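Local coordinates for protein esterase D (Lactobacillus rhamnosus, PDB 3DLT) that probably hydrolyses carboxylic esters as a serine hydrolase of the alpha/beta-hydrolase fold, at residues 193-198 with 224-229; 100-105 with 125-130; 25-30 with 40-45; 129-134 with 197-202; 29-34 with 58-63. All coordinates share one frame; numbering follows the deposited sequence.

Contact 1 of 5, residues 193-198 with 224-229; sequences GQDELV and AKHVIT. With BUA (butanoic acid), chain B.
Asp195 and His226, the predicted charge-relay pair, lie side by side and join carboxylate to imidazole. From CB, 3.6 Å from Asp195 OD1, the His226 side chain runs to CG anti to the backbone N (chi1 -178°), which swings the ring beside the aspartate. Leu197 CD1 sits over one ring face, nearest CG and CD2, in a CH-pi contact 4.2 Å from the centroid. At the edge, ND1 donates to Asp195 OD2 at 2.7 Å, the carboxylate plane turned 71° from the ring. CE1 meets Val198 CG2 at 4.0 Å, and NE2 gives a nearly straight 2.7 Å bond to O2 of the bound butanoic acid. Leu197 N closes an Asx turn on Asp195 OD1, Val198 N adds the second bond of an Asx motif, and OD2 also accepts from Gln191 NE2. Without the carboxylate, as with an alanine replacing Asp195, ND1 would probably lose its acceptor and the imidazole be freer to turn. Lys225 NZ reaches both Gln194 O and, in a salt bridge of 2.6 Å, Glu196 OE2. The contact joins the loop between strand 187-192 and helix 202-209 to the loop between strand 216-221 and helix 234-247.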
# COMPACT_ATOMS: atom_id res chain seq x y z
N GLY A 193 -0.32 -10.31 12.01
CA GLY A 193 -1.14 -11.14 12.85
C GLY A 193 -1.80 -10.43 14.02
O GLY A 193 -2.65 -11.00 14.69
N GLN A 194 -1.37 -9.20 14.31
CA GLN A 194 -1.89 -8.43 15.46
C GLN A 194 -2.37 -7.08 14.95
O GLN A 194 -2.11 -6.05 15.57
CB GLN A 194 -0.84 -8.26 16.57
CG GLN A 194 -0.33 -9.57 17.22
CD GLN A 194 -1.40 -10.32 18.02
OE1 GLN A 194 -2.33 -9.72 18.58
NE2 GLN A 194 -1.27 -11.67 18.07
N ASP A 195 -3.08 -7.12 13.83
CA ASP A 195 -3.53 -5.93 13.11
C ASP A 195 -4.83 -5.41 13.68
O ASP A 195 -5.84 -6.12 13.66
CB ASP A 195 -3.77 -6.27 11.63
CG ASP A 195 -3.83 -5.05 10.75
OD1 ASP A 195 -4.39 -4.01 11.16
OD2 ASP A 195 -3.32 -5.14 9.63
N GLU A 196 -4.82 -4.17 14.12
CA GLU A 196 -5.98 -3.55 14.71
C GLU A 196 -6.73 -2.68 13.71
O GLU A 196 -7.87 -2.28 13.97
CB GLU A 196 -5.54 -2.72 15.92
CG GLU A 196 -4.99 -3.58 17.05
CD GLU A 196 -4.63 -2.76 18.30
OE1 GLU A 196 -5.38 -1.81 18.62
OE2 GLU A 196 -3.59 -3.05 18.95
N LEU A 197 -6.11 -2.41 12.56
CA LEU A 197 -6.63 -1.46 11.62
C LEU A 197 -7.48 -2.12 10.59
O LEU A 197 -8.52 -1.58 10.24
CB LEU A 197 -5.49 -0.67 10.95
CG LEU A 197 -4.73 0.27 11.90
CD1 LEU A 197 -3.57 0.94 11.15
CD2 LEU A 197 -5.68 1.30 12.49
N VAL A 198 -7.05 -3.25 10.06
CA VAL A 198 -7.90 -3.98 9.12
C VAL A 198 -8.04 -5.42 9.58
O VAL A 198 -7.22 -5.93 10.34
CB VAL A 198 -7.37 -3.93 7.66
CG1 VAL A 198 -7.36 -2.48 7.15
CG2 VAL A 198 -6.00 -4.59 7.53
N ALA A 224 3.14 -9.38 14.77
CA ALA A 224 3.35 -8.03 14.22
C ALA A 224 2.08 -7.20 14.12
O ALA A 224 1.02 -7.70 13.74
CB ALA A 224 4.01 -8.15 12.83
N LYS A 225 2.20 -5.90 14.43
CA LYS A 225 1.13 -4.95 14.20
C LYS A 225 1.03 -4.63 12.70
O LYS A 225 1.76 -5.17 11.89
CB LYS A 225 1.33 -3.64 15.00
CG LYS A 225 1.55 -3.73 16.51
CD LYS A 225 0.50 -4.50 17.26
CE LYS A 225 -0.87 -3.84 17.30
NZ LYS A 225 -1.91 -4.79 17.88
N HIS A 226 0.12 -3.74 12.34
CA HIS A 226 -0.21 -3.46 10.95
C HIS A 226 0.95 -3.18 9.95
O HIS A 226 1.00 -3.81 8.89
CB HIS A 226 -1.20 -2.29 10.89
CG HIS A 226 -1.64 -1.95 9.50
ND1 HIS A 226 -2.57 -2.70 8.81
CD2 HIS A 226 -1.29 -0.95 8.66
CE1 HIS A 226 -2.74 -2.19 7.61
NE2 HIS A 226 -1.98 -1.12 7.50
N VAL A 227 1.86 -2.26 10.29
CA VAL A 227 2.81 -1.70 9.29
C VAL A 227 4.03 -2.56 9.25
O VAL A 227 5.08 -2.23 9.80
CB VAL A 227 3.17 -0.22 9.57
CG1 VAL A 227 3.81 0.46 8.32
CG2 VAL A 227 1.94 0.55 9.94
N ILE A 228 3.89 -3.68 8.57
CA ILE A 228 4.91 -4.74 8.61
C ILE A 228 6.18 -4.38 7.81
O ILE A 228 7.22 -5.05 7.95
CB ILE A 228 4.33 -6.13 8.18
CG1 ILE A 228 3.57 -6.06 6.83
CG2 ILE A 228 3.45 -6.72 9.30
CD1 ILE A 228 3.47 -7.40 6.17
N THR A 229 6.09 -3.33 7.01
CA THR A 229 7.24 -2.81 6.28
C THR A 229 8.24 -2.05 7.18
O THR A 229 9.39 -1.84 6.78
CB THR A 229 6.79 -1.93 5.11
OG1 THR A 229 5.96 -0.88 5.59
CG2 THR A 229 6.03 -2.75 4.08
C1 BUA B . -5.16 0.64 7.12
C2 BUA B . -4.62 1.97 6.66
C3 BUA B . -3.09 1.95 6.52
C4 BUA B . -2.72 1.29 5.20
O1 BUA B . -3.14 1.80 4.16
O2 BUA B . -2.00 0.28 5.19

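Contact 2 of 5, residues 100-105 with 125-130; sequences LSLGGI and SPILPG. With BUA (butanoic acid), chain B.
Ser101 OG donates to Ser125 O at 2.7 Å, meeting the acceptor in the carbonyl plane. Ser101 is the predicted nucleophile and sits at the nucleophile elbow of the alpha/beta-hydrolase fold, the sharp turn between strand 94-99 and helix 101-113. Its OG lies anti to the carbonyl carbon and beside the backbone N (chi1 -67°), which aims the hydroxyl at the loop that follows strand 119-122.

The start of the helix also holds the carboxylate of the bound butanoic acid. Its O2 accepts from Ser101 N at 2.9 Å. Its O1 accepts from Leu102 N at 3.0 Å, in an almost straight bond (175°). Both N-H groups belong to the first turn, where the helix end would be expected to favour a negative ligand. Leu102 N lies where this fold usually supplies an oxyanion-hole donor, and Tyr31 N, which also bonds the ligand, is consistent with a second such donor.

Beside these polar bonds the packing is aliphatic. Ile127 lays CG1 against Ser101 CB at 4.0 Å, while its CD1 meets Leu102 CD1. One turn further on, Ile105 CG1 touches Pro126 CB at 4.2 Å, and Ile105 crosses Ile127 at about a right angle, its CD1 touching Ile127 CB. The side chain of Ser125 turns from the helix, and its OG is hydrogen-bonded to Gln191. Ile127 N is buried by this contact with no polar partner in the model; Ile105 CD1, an apolar methyl, lies 3.9 Å from that Ile127 N.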
# COMPACT_ATOMS: atom_id res chain seq x y z
N LEU A 100 0.78 -1.37 0.74
CA LEU A 100 0.21 -1.64 2.05
C LEU A 100 -1.30 -1.76 1.86
O LEU A 100 -1.70 -2.28 0.83
CB LEU A 100 0.70 -0.57 3.05
CG LEU A 100 2.05 -0.91 3.65
CD1 LEU A 100 2.74 0.36 4.28
CD2 LEU A 100 1.87 -2.09 4.69
N SER A 101 -2.17 -1.35 2.79
CA SER A 101 -3.58 -1.62 2.56
C SER A 101 -4.10 -0.78 1.42
O SER A 101 -4.58 -1.33 0.44
CB SER A 101 -4.45 -1.37 3.80
OG SER A 101 -4.19 -2.28 4.84
N LEU A 102 -4.02 0.55 1.56
CA LEU A 102 -4.42 1.48 0.50
C LEU A 102 -3.64 1.23 -0.78
O LEU A 102 -4.21 0.89 -1.83
CB LEU A 102 -4.19 2.95 0.91
CG LEU A 102 -4.75 3.96 -0.10
CD1 LEU A 102 -6.27 3.84 -0.16
CD2 LEU A 102 -4.31 5.42 0.19
N GLY A 103 -2.34 1.41 -0.68
CA GLY A 103 -1.47 1.17 -1.80
C GLY A 103 -1.78 -0.17 -2.42
O GLY A 103 -1.72 -0.28 -3.62
N GLY A 104 -2.13 -1.18 -1.62
CA GLY A 104 -2.34 -2.55 -2.15
C GLY A 104 -3.60 -2.71 -2.99
O GLY A 104 -3.67 -3.57 -3.84
N ILE A 105 -4.61 -1.88 -2.74
CA ILE A 105 -5.82 -1.87 -3.57
C ILE A 105 -5.40 -1.48 -4.97
O ILE A 105 -5.76 -2.15 -5.94
CB ILE A 105 -6.90 -0.86 -3.02
CG1 ILE A 105 -7.49 -1.38 -1.70
CG2 ILE A 105 -8.02 -0.63 -4.03
CD1 ILE A 105 -8.02 -0.23 -0.78
N SER A 125 -4.13 -6.31 4.17
CA SER A 125 -5.44 -6.56 3.63
C SER A 125 -6.08 -5.28 3.14
O SER A 125 -5.75 -4.18 3.62
CB SER A 125 -6.34 -7.22 4.67
OG SER A 125 -5.98 -8.55 4.90
N PRO A 126 -7.02 -5.41 2.19
CA PRO A 126 -7.68 -4.24 1.67
C PRO A 126 -8.59 -3.55 2.68
O PRO A 126 -8.92 -4.13 3.74
CB PRO A 126 -8.50 -4.78 0.47
CG PRO A 126 -8.67 -6.26 0.74
CD PRO A 126 -7.49 -6.67 1.57
N ILE A 127 -8.98 -2.32 2.33
CA ILE A 127 -9.96 -1.53 3.07
C ILE A 127 -11.31 -1.76 2.41
O ILE A 127 -11.54 -1.28 1.29
CB ILE A 127 -9.58 -0.02 3.05
CG1 ILE A 127 -8.18 0.20 3.69
CG2 ILE A 127 -10.65 0.85 3.73
CD1 ILE A 127 -7.54 1.61 3.37
N LEU A 128 -12.18 -2.53 3.07
CA LEU A 128 -13.47 -2.92 2.50
C LEU A 128 -14.58 -2.61 3.49
O LEU A 128 -14.32 -2.49 4.68
CB LEU A 128 -13.47 -4.42 2.17
CG LEU A 128 -12.58 -4.85 0.98
CD1 LEU A 128 -12.45 -6.39 0.89
CD2 LEU A 128 -13.11 -4.22 -0.31
N PRO A 129 -15.82 -2.48 3.00
CA PRO A 129 -16.92 -2.08 3.91
C PRO A 129 -17.05 -2.97 5.15
O PRO A 129 -17.14 -4.20 5.02
CB PRO A 129 -18.18 -2.21 3.05
CG PRO A 129 -17.70 -2.09 1.67
CD PRO A 129 -16.32 -2.68 1.63
N GLY A 130 -17.02 -2.35 6.33
CA GLY A 130 -17.35 -3.02 7.57
C GLY A 130 -16.20 -3.86 8.12
O GLY A 130 -16.37 -4.54 9.12
C1 BUA B . -5.16 0.64 7.12
C2 BUA B . -4.62 1.97 6.66
C3 BUA B . -3.09 1.95 6.52
C4 BUA B . -2.72 1.29 5.20
O1 BUA B . -3.14 1.80 4.16
O2 BUA B . -2.00 0.28 5.19

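Contact 3 of 5, residues 25-30 with 40-45; sequences VVLLHA and FMARAL. With BUA (butanoic acid), chain B.
A beta-alpha-beta unit made of strand 23-28, helix 39-47 and strand 51-54 brings Leu27 and Val25 against Met41, Ala42 and Leu45. The strand and helix segments run antiparallel, at 172° between their directions, with axes 10.1 Å apart at their closest approach. Leu27 carries most of the contact through one methyl, CD1. That group approaches Met41 CG at 3.7 Å, the two side chains crossing at about a right angle. Leu27 CD1 comes equally near the backbone, 3.7 Å from Ala42 N. The same methyl meets Ala42 CB at 4.2 Å and Leu45 CD1 at 4.1 Å, so three helix residues meet this one methyl. Met41 presents its CG rather than its sulfur because CG stands anti to the backbone N (chi1 175°) and the chain then bends at chi2 and chi3.

In this crossover the helix packs on one face of the sheet over strand 23-28, and Val25 and Leu27, two residues apart on the strand, both point toward it. Val26, between them, points to the other face and meets helix 74-89. Val25 CG1 touches Leu45 CD1 at 4.0 Å, again with the side chains at about a right angle, and no hydrogen bond crosses between the two segments. Leu237 and Met245 of helix 234-247 touch Met41 and Leu45 respectively.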
# COMPACT_ATOMS: atom_id res chain seq x y z
N VAL A 25 10.65 -2.03 -9.12
CA VAL A 25 9.59 -2.32 -8.18
C VAL A 25 8.94 -1.00 -7.76
O VAL A 25 9.64 -0.07 -7.42
CB VAL A 25 10.10 -3.09 -6.93
CG1 VAL A 25 8.91 -3.48 -6.04
CG2 VAL A 25 10.86 -4.36 -7.34
N VAL A 26 7.62 -0.94 -7.89
CA VAL A 26 6.79 0.14 -7.39
C VAL A 26 6.20 -0.27 -6.06
O VAL A 26 5.65 -1.35 -5.91
CB VAL A 26 5.64 0.44 -8.37
CG1 VAL A 26 4.75 1.59 -7.85
CG2 VAL A 26 6.19 0.78 -9.74
N LEU A 27 6.34 0.62 -5.07
CA LEU A 27 5.87 0.41 -3.72
C LEU A 27 4.93 1.57 -3.43
O LEU A 27 5.37 2.72 -3.48
CB LEU A 27 7.06 0.50 -2.76
CG LEU A 27 8.11 -0.62 -2.86
CD1 LEU A 27 9.28 -0.44 -1.80
CD2 LEU A 27 7.31 -1.84 -2.60
N LEU A 28 3.67 1.24 -3.11
CA LEU A 28 2.60 2.21 -2.85
C LEU A 28 2.20 2.23 -1.38
O LEU A 28 1.86 1.21 -0.81
CB LEU A 28 1.37 1.89 -3.70
CG LEU A 28 1.59 1.69 -5.19
CD1 LEU A 28 0.29 1.26 -5.86
CD2 LEU A 28 2.16 2.92 -5.86
N HIS A 29 2.22 3.42 -0.78
CA HIS A 29 2.27 3.51 0.67
C HIS A 29 0.90 3.39 1.34
O HIS A 29 -0.12 3.14 0.67
CB HIS A 29 3.05 4.74 1.11
CG HIS A 29 2.38 6.06 0.82
ND1 HIS A 29 1.19 6.45 1.39
CD2 HIS A 29 2.79 7.10 0.05
CE1 HIS A 29 0.88 7.66 0.96
NE2 HIS A 29 1.84 8.09 0.17
N ALA A 30 0.88 3.55 2.66
CA ALA A 30 -0.34 3.39 3.44
C ALA A 30 -1.19 4.68 3.43
O ALA A 30 -0.70 5.79 3.16
CB ALA A 30 0.01 3.01 4.86
N PHE A 40 12.58 0.95 4.52
CA PHE A 40 13.39 -0.27 4.80
C PHE A 40 13.30 -1.24 3.64
O PHE A 40 14.30 -1.79 3.17
CB PHE A 40 12.91 -0.99 6.03
CG PHE A 40 13.01 -0.20 7.30
CD1 PHE A 40 13.93 0.80 7.47
CD2 PHE A 40 12.16 -0.50 8.35
CE1 PHE A 40 13.99 1.51 8.68
CE2 PHE A 40 12.23 0.18 9.55
CZ PHE A 40 13.15 1.18 9.71
N MET A 41 12.07 -1.46 3.17
CA MET A 41 11.81 -2.34 2.01
C MET A 41 12.50 -1.88 0.70
O MET A 41 13.12 -2.70 0.03
CB MET A 41 10.30 -2.45 1.81
CG MET A 41 9.83 -3.21 0.60
SD MET A 41 10.37 -4.92 0.63
CE MET A 41 9.15 -5.52 1.79
N ALA A 42 12.32 -0.61 0.31
CA ALA A 42 13.07 -0.01 -0.80
C ALA A 42 14.57 -0.30 -0.73
O ALA A 42 15.21 -0.79 -1.71
CB ALA A 42 12.83 1.50 -0.84
N ARG A 43 15.16 -0.02 0.41
CA ARG A 43 16.59 -0.27 0.60
C ARG A 43 16.92 -1.77 0.53
O ARG A 43 17.98 -2.14 0.01
CB ARG A 43 17.07 0.34 1.94
CG ARG A 43 17.08 1.85 1.91
CD ARG A 43 18.10 2.41 0.89
NE ARG A 43 18.46 3.78 1.24
CZ ARG A 43 19.43 4.49 0.67
NH1 ARG A 43 20.14 4.01 -0.35
NH2 ARG A 43 19.66 5.72 1.10
N ALA A 44 16.06 -2.63 1.06
CA ALA A 44 16.33 -4.06 1.01
C ALA A 44 16.38 -4.50 -0.45
O ALA A 44 17.23 -5.31 -0.84
CB ALA A 44 15.27 -4.87 1.79
N LEU A 45 15.45 -3.99 -1.25
CA LEU A 45 15.37 -4.32 -2.67
C LEU A 45 16.57 -3.75 -3.40
O LEU A 45 17.10 -4.37 -4.30
CB LEU A 45 14.06 -3.79 -3.28
CG LEU A 45 12.77 -4.37 -2.68
CD1 LEU A 45 11.53 -3.57 -3.06
CD2 LEU A 45 12.59 -5.83 -3.11
C1 BUA B . -5.16 0.64 7.12
C2 BUA B . -4.62 1.97 6.66
C3 BUA B . -3.09 1.95 6.52
C4 BUA B . -2.72 1.29 5.20
O1 BUA B . -3.14 1.80 4.16
O2 BUA B . -2.00 0.28 5.19

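Contact 4 of 5, residues 129-134 with 197-202; sequences PGKHHL and LVDGRL. With BUA (butanoic acid), chain C; BUA (butanoic acid), chain B.
Two backbone hydrogen bonds flank the pairing of His132 with Val198: Asp199 N donates to Lys131 O at 3.1 Å, and His133 N to Leu197 O at 3.0 Å. Together they form a single beta bridge between two loops. The Asp199 carboxylate is satisfied mainly within its own loop. Arg201 grips it side-on, NE reaching OD1 at 3.1 Å and NH2 reaching OD2 at 3.2 Å, in a salt bridge. OD1 takes a second bond, from above the carboxylate plane, from Arg201 N, a capping bond at the turn leading into helix 202-209.

The aliphatic part of Lys131 crosses Leu202 at a slant, with Lys131 CB 3.7 Å from Leu202 CD2. On the other side of the bridge, Leu134 CD2 packs on Leu197 CB at 3.8 Å.

In His132, CG sits between the backbone N and the carbonyl carbon (chi1 49°), which turns the imidazole away from the 197-202 loop. NE2 is hydrogen-bonded to Asp170 OD1, whereas ND1 faces O2 of a second butanoic acid at a modelled distance too short to be trusted. Leu134 N donates to that same oxygen at 2.7 Å, and Val135 N also bonds this ligand. Val198 CG1 and Leu134 CD2 meanwhile touch C1 of the active-site butanoic acid, consistent with the bridged loops forming a wall of the acyl-binding side of an alpha/beta-hydrolase pocket.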
# COMPACT_ATOMS: atom_id res chain seq x y z
N PRO A 129 -15.82 -2.48 3.00
CA PRO A 129 -16.92 -2.08 3.91
C PRO A 129 -17.05 -2.97 5.15
O PRO A 129 -17.14 -4.20 5.02
CB PRO A 129 -18.18 -2.21 3.05
CG PRO A 129 -17.70 -2.09 1.67
CD PRO A 129 -16.32 -2.68 1.63
N GLY A 130 -17.02 -2.35 6.33
CA GLY A 130 -17.35 -3.02 7.57
C GLY A 130 -16.20 -3.86 8.12
O GLY A 130 -16.37 -4.54 9.12
N LYS A 131 -15.04 -3.75 7.48
CA LYS A 131 -13.91 -4.64 7.74
C LYS A 131 -12.69 -3.89 8.27
O LYS A 131 -11.57 -4.39 8.22
CB LYS A 131 -13.53 -5.39 6.47
CG LYS A 131 -14.63 -6.28 5.91
CD LYS A 131 -14.98 -7.47 6.82
CE LYS A 131 -16.10 -8.37 6.26
NZ LYS A 131 -15.57 -9.39 5.29
N HIS A 132 -12.91 -2.70 8.82
CA HIS A 132 -11.81 -1.90 9.32
C HIS A 132 -12.16 -1.00 10.50
O HIS A 132 -13.33 -0.64 10.69
CB HIS A 132 -11.18 -1.08 8.19
CG HIS A 132 -12.16 -0.32 7.35
ND1 HIS A 132 -12.83 0.79 7.81
CD2 HIS A 132 -12.57 -0.49 6.06
CE1 HIS A 132 -13.61 1.27 6.85
NE2 HIS A 132 -13.46 0.52 5.78
N HIS A 133 -11.13 -0.68 11.28
CA HIS A 133 -11.23 0.27 12.39
C HIS A 133 -10.19 1.33 12.18
O HIS A 133 -9.19 1.39 12.90
CB HIS A 133 -10.99 -0.41 13.75
CG HIS A 133 -12.06 -1.38 14.15
ND1 HIS A 133 -11.81 -2.47 14.95
CD2 HIS A 133 -13.38 -1.43 13.84
CE1 HIS A 133 -12.94 -3.15 15.13
NE2 HIS A 133 -13.90 -2.54 14.46
N LEU A 134 -10.45 2.19 11.21
CA LEU A 134 -9.51 3.22 10.79
C LEU A 134 -9.77 4.54 11.44
O LEU A 134 -8.85 5.33 11.60
CB LEU A 134 -9.54 3.39 9.27
CG LEU A 134 -9.14 2.13 8.50
CD1 LEU A 134 -9.09 2.40 7.01
CD2 LEU A 134 -7.80 1.58 8.98
N LEU A 197 -6.11 -2.41 12.56
CA LEU A 197 -6.63 -1.46 11.62
C LEU A 197 -7.48 -2.12 10.59
O LEU A 197 -8.52 -1.58 10.24
CB LEU A 197 -5.49 -0.67 10.95
CG LEU A 197 -4.73 0.27 11.90
CD1 LEU A 197 -3.57 0.94 11.15
CD2 LEU A 197 -5.68 1.30 12.49
N VAL A 198 -7.05 -3.25 10.06
CA VAL A 198 -7.90 -3.98 9.12
C VAL A 198 -8.04 -5.42 9.58
O VAL A 198 -7.22 -5.93 10.34
CB VAL A 198 -7.37 -3.93 7.66
CG1 VAL A 198 -7.36 -2.48 7.15
CG2 VAL A 198 -6.00 -4.59 7.53
N ASP A 199 -9.11 -6.06 9.14
CA ASP A 199 -9.45 -7.40 9.53
C ASP A 199 -8.57 -8.37 8.75
O ASP A 199 -8.80 -8.61 7.56
CB ASP A 199 -10.92 -7.67 9.23
CG ASP A 199 -11.36 -9.07 9.67
OD1 ASP A 199 -10.51 -9.90 10.05
OD2 ASP A 199 -12.58 -9.32 9.63
N GLY A 200 -7.59 -8.96 9.41
CA GLY A 200 -6.62 -9.80 8.71
C GLY A 200 -7.18 -11.03 8.00
O GLY A 200 -6.50 -11.62 7.15
N ARG A 201 -8.38 -11.45 8.37
CA ARG A 201 -9.01 -12.61 7.73
C ARG A 201 -9.30 -12.41 6.25
O ARG A 201 -9.38 -13.36 5.46
CB ARG A 201 -10.31 -12.97 8.46
CG ARG A 201 -10.07 -13.49 9.87
CD ARG A 201 -11.37 -13.72 10.62
NE ARG A 201 -12.02 -12.44 10.95
CZ ARG A 201 -13.01 -12.31 11.82
NH1 ARG A 201 -13.50 -13.38 12.46
NH2 ARG A 201 -13.53 -11.11 12.06
N LEU A 202 -9.48 -11.14 5.89
CA LEU A 202 -9.54 -10.68 4.49
C LEU A 202 -8.41 -11.22 3.62
O LEU A 202 -8.61 -11.42 2.43
CB LEU A 202 -9.48 -9.15 4.45
CG LEU A 202 -10.76 -8.35 4.25
CD1 LEU A 202 -11.95 -9.01 4.88
CD2 LEU A 202 -10.56 -6.91 4.76
C1 BUA C . -16.98 3.44 9.19
C2 BUA C . -15.94 3.40 10.28
C3 BUA C . -15.08 2.16 10.15
C4 BUA C . -13.66 2.48 10.55
O1 BUA C . -13.45 2.89 11.71
O2 BUA C . -12.75 2.31 9.72
C1 BUA B . -5.16 0.64 7.12
C2 BUA B . -4.62 1.97 6.66
C3 BUA B . -3.09 1.95 6.52
C4 BUA B . -2.72 1.29 5.20
O1 BUA B . -3.14 1.80 4.16
O2 BUA B . -2.00 0.28 5.19

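Contact 5 of 5, residues 29-34 with 58-63; sequences HAYTGS and SGHGTV. With BUA (butanoic acid), chain B.
His29 turns its edge to the face of His60, an edge-to-face pair with ring centroids 5.1 Å apart and planes at 63°. CE1 does the touching, at 3.7 Å from His60 CD2 and off toward the rim of that ring. The His29 imidazole gets there with CG between its backbone N and carbonyl carbon (chi1 68°), while Ser34 CA lies over the centre of one of its faces.

Next, Ala30 opens a type II turn that closes at Gly33. His29 ND1 donates to Ala30 O at 2.7 Å, and Gly33 N reaches the same oxygen from the opposite face of its carbonyl plane. Ala30 CB packs on C4 of the active-site butanoic acid. Tyr31 N donates to O1 of that ligand at 2.8 Å, and the phenol OH is hydrogen-bonded to Gln165. Thr32 N lies in the plane of the His60 ring, at its edge, and donates to NE2 at 3.0 Å. His60 ND1 in turn donates to Ser58 O, so both nitrogens fix the rotation of the ring. Thr32 N would probably lose its acceptor, and a gap open beside His29 CE1, with an alanine in place of His60.

Gly33 O lies at the His60 ring edge, 3.3 Å from CD2, and takes a bond from a water that accepts from Gly61 N, joining the loops a second time. The turn after strand 23-28 is thus held by His60 in a position consistent with the oxyanion-hole loop of alpha/beta hydrolases, where Tyr31 N would be one donor.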
# COMPACT_ATOMS: atom_id res chain seq x y z
N HIS A 29 2.22 3.42 -0.78
CA HIS A 29 2.27 3.51 0.67
C HIS A 29 0.90 3.39 1.34
O HIS A 29 -0.12 3.14 0.67
CB HIS A 29 3.05 4.74 1.11
CG HIS A 29 2.38 6.06 0.82
ND1 HIS A 29 1.19 6.45 1.39
CD2 HIS A 29 2.79 7.10 0.05
CE1 HIS A 29 0.88 7.66 0.96
NE2 HIS A 29 1.84 8.09 0.17
N ALA A 30 0.88 3.55 2.66
CA ALA A 30 -0.34 3.39 3.44
C ALA A 30 -1.19 4.68 3.43
O ALA A 30 -0.70 5.79 3.16
CB ALA A 30 0.01 3.01 4.86
N TYR A 31 -2.48 4.52 3.73
CA TYR A 31 -3.38 5.64 4.01
C TYR A 31 -2.91 6.30 5.29
O TYR A 31 -2.67 5.63 6.31
CB TYR A 31 -4.79 5.08 4.19
CG TYR A 31 -5.90 6.08 4.38
CD1 TYR A 31 -6.04 7.15 3.53
CD2 TYR A 31 -6.82 5.91 5.39
CE1 TYR A 31 -7.05 8.06 3.70
CE2 TYR A 31 -7.87 6.80 5.55
CZ TYR A 31 -7.98 7.87 4.71
OH TYR A 31 -9.04 8.73 4.89
N THR A 32 -2.78 7.62 5.23
CA THR A 32 -2.14 8.45 6.28
C THR A 32 -0.65 8.21 6.40
O THR A 32 0.02 8.80 7.27
CB THR A 32 -2.77 8.30 7.70
OG1 THR A 32 -2.30 7.10 8.32
CG2 THR A 32 -4.30 8.35 7.68
N GLY A 33 -0.11 7.36 5.52
CA GLY A 33 1.30 7.13 5.47
C GLY A 33 2.00 8.07 4.53
O GLY A 33 1.50 9.15 4.20
N SER A 34 3.18 7.64 4.08
CA SER A 34 4.01 8.39 3.15
C SER A 34 5.07 7.44 2.57
O SER A 34 5.07 6.25 2.92
CB SER A 34 4.69 9.52 3.87
OG SER A 34 5.65 8.99 4.75
N SER A 58 -1.41 12.14 -3.20
CA SER A 58 -1.95 13.48 -2.89
C SER A 58 -2.58 13.59 -1.50
O SER A 58 -3.20 12.64 -1.01
CB SER A 58 -3.01 13.92 -3.93
OG SER A 58 -2.42 14.31 -5.16
N GLY A 59 -2.40 14.77 -0.90
CA GLY A 59 -2.84 15.06 0.46
C GLY A 59 -1.97 14.52 1.58
O GLY A 59 -2.13 14.92 2.74
N HIS A 60 -1.09 13.59 1.25
CA HIS A 60 -0.24 12.97 2.21
C HIS A 60 1.12 13.66 2.33
O HIS A 60 1.53 14.42 1.45
CB HIS A 60 -0.01 11.50 1.80
CG HIS A 60 -1.20 10.62 2.00
ND1 HIS A 60 -2.25 10.59 1.12
CD2 HIS A 60 -1.49 9.72 2.97
CE1 HIS A 60 -3.15 9.70 1.53
NE2 HIS A 60 -2.71 9.16 2.66
N GLY A 61 1.82 13.36 3.41
CA GLY A 61 3.19 13.86 3.63
C GLY A 61 3.31 15.31 4.11
O GLY A 61 4.36 15.94 3.95
N THR A 62 2.25 15.86 4.68
CA THR A 62 2.29 17.24 5.14
C THR A 62 1.96 17.29 6.63
O THR A 62 1.48 16.32 7.22
CB THR A 62 1.33 18.14 4.34
OG1 THR A 62 -0.02 17.90 4.75
CG2 THR A 62 1.47 17.88 2.85
N VAL A 63 2.23 18.43 7.24
CA VAL A 63 1.98 18.60 8.67
C VAL A 63 0.49 18.69 9.00
O VAL A 63 0.12 18.58 10.16
CB VAL A 63 2.71 19.87 9.22
CG1 VAL A 63 2.14 21.14 8.56
CG2 VAL A 63 2.62 19.93 10.75
C1 BUA B . -5.16 0.64 7.12
C2 BUA B . -4.62 1.97 6.66
C3 BUA B . -3.09 1.95 6.52
C4 BUA B . -2.72 1.29 5.20
O1 BUA B . -3.14 1.80 4.16
O2 BUA B . -2.00 0.28 5.19
O HOH W 1 0.60 11.44 5.43

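Contacts 1, 2, 4 and 5 reach the butanoic acid of chain B from different loops, while the packing of contact 3 lies away from it. Contacts 1 and 2, with centres 12 Å apart, bring the predicted triad together, with His226 CE1 packed 3.1 Å from Ser101 OG. Contact 4 shares Leu197 and Val198 with contact 1, and its centre is 8 Å from that of contact 2. Contacts 3 and 5 share His29 and Ala30: contact 3 packs the strand on its helix and contact 5 shapes the loop at its end. Gly103 N probably bonds His29 O at 3.1 Å, linking that loop to contact 2.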